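Local coordinates for HI1317 (Haemophilus influenzae, PDB 1JOV), which probably catalyses the interconversion of the alpha and beta anomers of D-glucose 6-phosphate, at residues A[10-14]-A[25-29]; A[106-112]-A[124-130]. Residues are numbered along the deposited sequence.

Contact 1: A[10-14]-A[25-29]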
loop_
_atom_site.group_PDB
_atom_site.type_symbol
_atom_site.label_atom_id
_atom_site.label_comp_id
_atom_site.label_asym_id
_atom_site.label_seq_id
_atom_site.Cartn_x
_atom_site.Cartn_y
_atom_site.Cartn_z
ATOM N N THR A 10 -2.250 24.055 -3.939
ATOM C CA THR A 10 -2.053 25.011 -2.816
ATOM C C THR A 10 -0.558 25.095 -2.592
ATOM O O THR A 10 0.188 24.346 -3.229
ATOM C CB THR A 10 -2.718 24.575 -1.484
ATOM O OG1 THR A 10 -1.877 23.601 -0.837
ATOM C CG2 THR A 10 -4.104 23.979 -1.744
ATOM N N PRO A 11 -0.084 25.972 -1.704
ATOM C CA PRO A 11 1.356 26.039 -1.406
ATOM C C PRO A 11 1.886 24.725 -0.880
ATOM O O PRO A 11 3.086 24.492 -1.079
ATOM C CB PRO A 11 1.463 27.135 -0.309
ATOM C CG PRO A 11 0.253 28.001 -0.560
ATOM C CD PRO A 11 -0.851 27.004 -0.967
ATOM N N GLU A 12 1.020 23.898 -0.281
ATOM C CA GLU A 12 1.458 22.652 0.308
ATOM C C GLU A 12 1.185 21.431 -0.594
ATOM O O GLU A 12 1.664 20.341 -0.279
ATOM C CB GLU A 12 0.780 22.518 1.669
ATOM C CG GLU A 12 1.300 23.662 2.598
ATOM C CD GLU A 12 0.523 23.828 3.853
ATOM O OE1 GLU A 12 -0.716 23.803 3.744
ATOM O OE2 GLU A 12 1.155 23.983 4.929
ATOM N N LEU A 13 0.538 21.615 -1.751
ATOM C CA LEU A 13 0.086 20.445 -2.555
ATOM C C LEU A 13 0.310 20.724 -4.008
ATOM O O LEU A 13 -0.366 21.610 -4.583
ATOM C CB LEU A 13 -1.395 20.214 -2.358
ATOM C CG LEU A 13 -1.975 18.902 -2.832
ATOM C CD1 LEU A 13 -1.282 17.713 -2.249
ATOM C CD2 LEU A 13 -3.482 18.907 -2.425
ATOM N N HIS A 14 1.198 19.968 -4.649
ATOM C CA HIS A 14 1.479 20.180 -6.031
ATOM C C HIS A 14 1.301 18.947 -6.824
ATOM O O HIS A 14 1.451 17.843 -6.311
ATOM C CB HIS A 14 2.939 20.654 -6.282
ATOM C CG HIS A 14 3.345 21.855 -5.491
ATOM N ND1 HIS A 14 3.533 23.107 -6.055
ATOM C CD2 HIS A 14 3.625 21.986 -4.177
ATOM C CE1 HIS A 14 3.890 23.958 -5.110
ATOM N NE2 HIS A 14 3.971 23.299 -3.966
ATOM N N HIS A 25 2.369 15.859 -4.778
ATOM C CA HIS A 25 3.332 16.029 -3.708
ATOM C C HIS A 25 2.730 16.887 -2.570
ATOM O O HIS A 25 2.329 18.023 -2.786
ATOM C CB HIS A 25 4.576 16.786 -4.187
ATOM C CG HIS A 25 5.443 16.054 -5.215
ATOM N ND1 HIS A 25 6.796 16.257 -5.325
ATOM C CD2 HIS A 25 5.100 15.133 -6.143
ATOM C CE1 HIS A 25 7.291 15.491 -6.283
ATOM N NE2 HIS A 25 6.273 14.799 -6.799
ATOM N N LEU A 26 2.674 16.353 -1.355
ATOM C CA LEU A 26 2.212 17.067 -0.189
ATOM C C LEU A 26 3.416 17.382 0.743
ATOM O O LEU A 26 4.238 16.482 1.049
ATOM C CB LEU A 26 1.345 16.089 0.544
ATOM C CG LEU A 26 0.826 16.721 1.823
ATOM C CD1 LEU A 26 -0.089 17.919 1.580
ATOM C CD2 LEU A 26 0.120 15.634 2.705
ATOM N N LYS A 27 3.566 18.653 1.146
ATOM C CA LYS A 27 4.568 19.048 2.148
ATOM C C LYS A 27 3.891 19.932 3.174
ATOM O O LYS A 27 3.466 21.052 2.848
ATOM C CB LYS A 27 5.722 19.809 1.519
ATOM C CG LYS A 27 6.593 18.885 0.744
ATOM C CD LYS A 27 7.846 19.628 0.184
ATOM C CE LYS A 27 8.710 18.700 -0.684
ATOM N NZ LYS A 27 7.891 17.822 -1.597
ATOM N N HIS A 28 3.757 19.397 4.375
ATOM C CA HIS A 28 2.904 20.027 5.369
ATOM C C HIS A 28 3.492 19.834 6.716
ATOM O O HIS A 28 4.447 19.139 6.844
ATOM C CB HIS A 28 1.558 19.321 5.321
ATOM C CG HIS A 28 0.529 19.855 6.296
ATOM N ND1 HIS A 28 -0.373 20.808 5.928
ATOM C CD2 HIS A 28 0.174 19.451 7.532
ATOM C CE1 HIS A 28 -1.223 21.027 6.924
ATOM N NE2 HIS A 28 -0.922 20.205 7.901
ATOM N N ALA A 29 2.966 20.555 7.687
ATOM C CA ALA A 29 3.467 20.343 9.038
ATOM C C ALA A 29 3.454 18.882 9.409
ATOM O O ALA A 29 4.389 18.384 10.061
ATOM C CB ALA A 29 2.635 21.115 10.006
HETATM O O HOH W 1 1.238 22.960 7.642
#

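Contact 2: A[106-112]-A[124-130]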
loop_
_atom_site.group_PDB
_atom_site.type_symbol
_atom_site.label_atom_id
_atom_site.label_comp_id
_atom_site.label_asym_id
_atom_site.label_seq_id
_atom_site.Cartn_x
_atom_site.Cartn_y
_atom_site.Cartn_z
ATOM N N HIS A 106 -3.586 20.510 11.643
ATOM C CA HIS A 106 -2.926 19.253 12.028
ATOM C C HIS A 106 -3.312 18.067 11.175
ATOM O O HIS A 106 -3.146 16.951 11.624
ATOM C CB HIS A 106 -3.242 18.867 13.482
ATOM C CG HIS A 106 -2.734 19.851 14.475
ATOM N ND1 HIS A 106 -1.392 20.019 14.727
ATOM C CD2 HIS A 106 -3.384 20.755 15.235
ATOM C CE1 HIS A 106 -1.238 20.972 15.630
ATOM N NE2 HIS A 106 -2.431 21.434 15.952
ATOM N N LYS A 107 -3.873 18.302 10.009
ATOM C CA LYS A 107 -4.419 17.162 9.259
ATOM C C LYS A 107 -4.685 17.480 7.800
ATOM O O LYS A 107 -5.088 18.599 7.430
ATOM C CB LYS A 107 -5.723 16.741 9.905
ATOM C CG LYS A 107 -6.438 15.576 9.226
ATOM C CD LYS A 107 -7.930 15.529 9.581
ATOM C CE LYS A 107 -8.145 14.768 10.873
ATOM N NZ LYS A 107 -9.613 14.607 11.207
ATOM N N VAL A 108 -4.498 16.460 7.009
ATOM C CA VAL A 108 -4.748 16.626 5.596
ATOM C C VAL A 108 -5.556 15.468 5.085
ATOM O O VAL A 108 -5.216 14.315 5.329
ATOM C CB VAL A 108 -3.445 16.739 4.818
ATOM C CG1 VAL A 108 -3.691 16.887 3.330
ATOM C CG2 VAL A 108 -2.642 17.935 5.327
ATOM N N ARG A 109 -6.612 15.796 4.365
ATOM C CA ARG A 109 -7.448 14.700 3.803
ATOM C C ARG A 109 -7.484 14.783 2.293
ATOM O O ARG A 109 -7.849 15.806 1.781
ATOM C CB ARG A 109 -8.888 14.788 4.326
ATOM C CG ARG A 109 -9.752 13.554 3.838
ATOM C CD ARG A 109 -11.256 13.595 4.403
ATOM N NE ARG A 109 -12.021 12.412 3.905
ATOM C CZ ARG A 109 -12.225 11.277 4.570
ATOM N NH1 ARG A 109 -11.830 11.165 5.853
ATOM N NH2 ARG A 109 -12.907 10.282 3.967
ATOM N N LEU A 110 -7.112 13.691 1.550
ATOM C CA LEU A 110 -7.228 13.672 0.078
ATOM C C LEU A 110 -8.192 12.533 -0.261
ATOM O O LEU A 110 -8.138 11.464 0.425
ATOM C CB LEU A 110 -5.864 13.229 -0.484
ATOM C CG LEU A 110 -4.701 14.202 -0.127
ATOM C CD1 LEU A 110 -3.440 13.619 -0.911
ATOM C CD2 LEU A 110 -4.998 15.656 -0.453
ATOM N N GLU A 111 -9.029 12.754 -1.268
ATOM C CA GLU A 111 -9.985 11.696 -1.726
ATOM C C GLU A 111 -9.754 11.529 -3.198
ATOM O O GLU A 111 -9.567 12.505 -3.898
ATOM C CB GLU A 111 -11.488 12.029 -1.501
ATOM C CG GLU A 111 -11.695 12.153 0.021
ATOM C CD GLU A 111 -13.162 12.402 0.381
ATOM O OE1 GLU A 111 -14.033 12.335 -0.530
ATOM O OE2 GLU A 111 -13.442 12.677 1.575
ATOM N N PHE A 112 -9.748 10.299 -3.638
ATOM C CA PHE A 112 -9.555 9.919 -5.033
ATOM C C PHE A 112 -10.732 9.112 -5.474
ATOM O O PHE A 112 -11.306 8.370 -4.686
ATOM C CB PHE A 112 -8.262 9.093 -5.146
ATOM C CG PHE A 112 -7.070 9.894 -4.711
ATOM C CD1 PHE A 112 -6.440 10.718 -5.612
ATOM C CD2 PHE A 112 -6.607 9.838 -3.389
ATOM C CE1 PHE A 112 -5.348 11.446 -5.233
ATOM C CE2 PHE A 112 -5.497 10.583 -3.011
ATOM C CZ PHE A 112 -4.873 11.382 -3.931
ATOM N N LYS A 124 -13.527 4.382 -4.451
ATOM C CA LYS A 124 -13.019 5.598 -3.844
ATOM C C LYS A 124 -11.777 5.281 -2.989
ATOM O O LYS A 124 -11.681 4.173 -2.471
ATOM C CB LYS A 124 -14.123 6.248 -3.013
ATOM C CG LYS A 124 -13.775 7.599 -2.387
ATOM C CD LYS A 124 -15.015 8.305 -1.887
ATOM C CE LYS A 124 -15.733 7.510 -0.802
ATOM N NZ LYS A 124 -16.806 8.303 -0.147
ATOM N N VAL A 125 -10.862 6.189 -2.810
ATOM C CA VAL A 125 -9.796 6.003 -1.811
ATOM C C VAL A 125 -9.687 7.295 -1.049
ATOM O O VAL A 125 -9.625 8.380 -1.644
ATOM C CB VAL A 125 -8.416 5.680 -2.429
ATOM C CG1 VAL A 125 -7.322 5.867 -1.400
ATOM C CG2 VAL A 125 -8.393 4.257 -2.982
ATOM N N SER A 126 -9.649 7.191 0.285
ATOM C CA SER A 126 -9.353 8.395 1.038
ATOM C C SER A 126 -8.046 8.195 1.786
ATOM O O SER A 126 -7.715 7.118 2.235
ATOM C CB SER A 126 -10.418 8.728 2.145
ATOM O OG SER A 126 -10.530 7.671 3.082
ATOM N N MET A 127 -7.338 9.286 2.012
ATOM C CA MET A 127 -6.107 9.229 2.762
ATOM C C MET A 127 -6.101 10.391 3.755
ATOM O O MET A 127 -6.325 11.495 3.335
ATOM C CB MET A 127 -4.875 9.379 1.845
ATOM C CG MET A 127 -4.872 8.271 0.740
ATOM S SD MET A 127 -3.395 8.548 -0.328
ATOM C CE MET A 127 -3.740 7.307 -1.609
ATOM N N VAL A 128 -5.893 10.118 5.041
ATOM C CA VAL A 128 -5.898 11.121 6.073
ATOM C C VAL A 128 -4.503 11.107 6.727
ATOM O O VAL A 128 -4.077 10.099 7.270
ATOM C CB VAL A 128 -7.002 10.878 7.148
ATOM C CG1 VAL A 128 -7.006 12.013 8.169
ATOM C CG2 VAL A 128 -8.366 10.728 6.499
ATOM N N PHE A 129 -3.817 12.244 6.643
ATOM C CA PHE A 129 -2.471 12.419 7.185
ATOM C C PHE A 129 -2.428 13.306 8.443
ATOM O O PHE A 129 -2.816 14.480 8.414
ATOM C CB PHE A 129 -1.558 13.090 6.126
ATOM C CG PHE A 129 -1.512 12.348 4.801
ATOM C CD1 PHE A 129 -0.574 11.340 4.607
ATOM C CD2 PHE A 129 -2.380 12.629 3.758
ATOM C CE1 PHE A 129 -0.475 10.632 3.436
ATOM C CE2 PHE A 129 -2.285 11.939 2.568
ATOM C CZ PHE A 129 -1.338 10.924 2.376
ATOM N N THR A 130 -1.949 12.707 9.505
ATOM C CA THR A 130 -1.728 13.350 10.811
ATOM C C THR A 130 -0.332 12.846 11.201
ATOM O O THR A 130 0.600 12.804 10.387
ATOM C CB THR A 130 -2.802 12.857 11.836
ATOM O OG1 THR A 130 -2.827 11.406 11.909
ATOM C CG2 THR A 130 -4.184 13.345 11.436
HETATM O O HOH W 2 -14.520 9.241 2.201
HETATM O O HOH W 3 -16.372 10.913 0.000
#

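Contact 1: A[10-14]-A[25-29]
The open end of the antiparallel beta hairpin formed by strands 13-18 and 21-28 is where residues 10-14 meet residues 25-29, within the N-terminal five-stranded sheet. Pairing is fixed by H14 and H25, a hydrogen-bonded pair: H14 N donates to H25 O at 2.9 Å and H25 N to H14 O at 2.7 Å. Next comes the non-hydrogen-bonded pair L13-L26, with CA atoms 4.6 Å apart and L13 CD1 at 4.0 Å from L26 CD1; both leucines lie on the face opposite to that of H14 and H25. The ladder gains one more bond, K27 N to E12 O (2.9 Å), although E12 already belongs to the type I turn T10-L13. That turn contains an ST turn, E12 N donating to T10 OG1 at 3.0 Å. Beyond the ladder, water 1 donates to E12 OE2 (2.9 Å) and accepts from A29 N (3.0 Å). The chemistry therefore divides by face, with leucines buried on one and partly exposed histidines on the other, while past L13-L26 the links are polar, one direct and one through water.

Contact 2: A[106-112]-A[124-130]
This is a regular antiparallel hairpin ladder between neighbouring strands 107-115 and 121-129 in the eight-stranded sheet of the beta-sandwich fold of the aldose 1-epimerase (galactose mutarotase-like) superfamily. The axes of segments 107-112 and 124-129 approach to 4.6 Å, their N-to-C directions 168° apart, and six backbone bonds of 2.8 to 3.0 Å (N to O) link the hydrogen-bonded pairs V108-F129, L110-M127 and F112-V125. Between them sit the non-hydrogen-bonded pairs R109-V128 and E111-S126. Alternation sorts the side chains. V108, L110, F112, V125, M127 and F129 share one buried face, where L110 CD1 lies 4.0 Å from F129 CE2, and M127 SD makes an oblique Met-aromatic contact with F112, 5.2 Å from the ring centroid. I35 of strand 31-36 packs on L110, F112 and M127, so this face meets the N-terminal sheet. The other face is mixed: R109 NE forms a salt bridge with E111 OE2 at 2.7 Å, S126 CB lies over one face of the guanidinium, 3.5 Å from R109 NH2, and V128 CG2 is 3.6 Å from R109 NH1. Water 3 bridges the strands, donating to E111 OE1 at 2.8 Å and accepting from K124 NZ at 2.6 Å.

Contacts 1 and 2 come from two hairpins that follow in series along the chain but lie in different sheets, with centres about 13 Å apart, and they face each other across the sandwich interface. Direct packing shows this: L13 CD2 lies 4.1 Å from L110 CD2, and L26 CD2 approaches F129 CD2 at 4.0 Å and V108 CG1 at 4.1 Å. H28 ND1 also lies 3.7 Å from V108 CG2. The leucine face of contact 1 thus closes on the apolar face of contact 2, while H14 and H25 lie on the far side of their sheet. The predicted active-site residue H150 has its side chain about 12 Å from that of V125 in contact 2; contact 1 lies away from the predicted site.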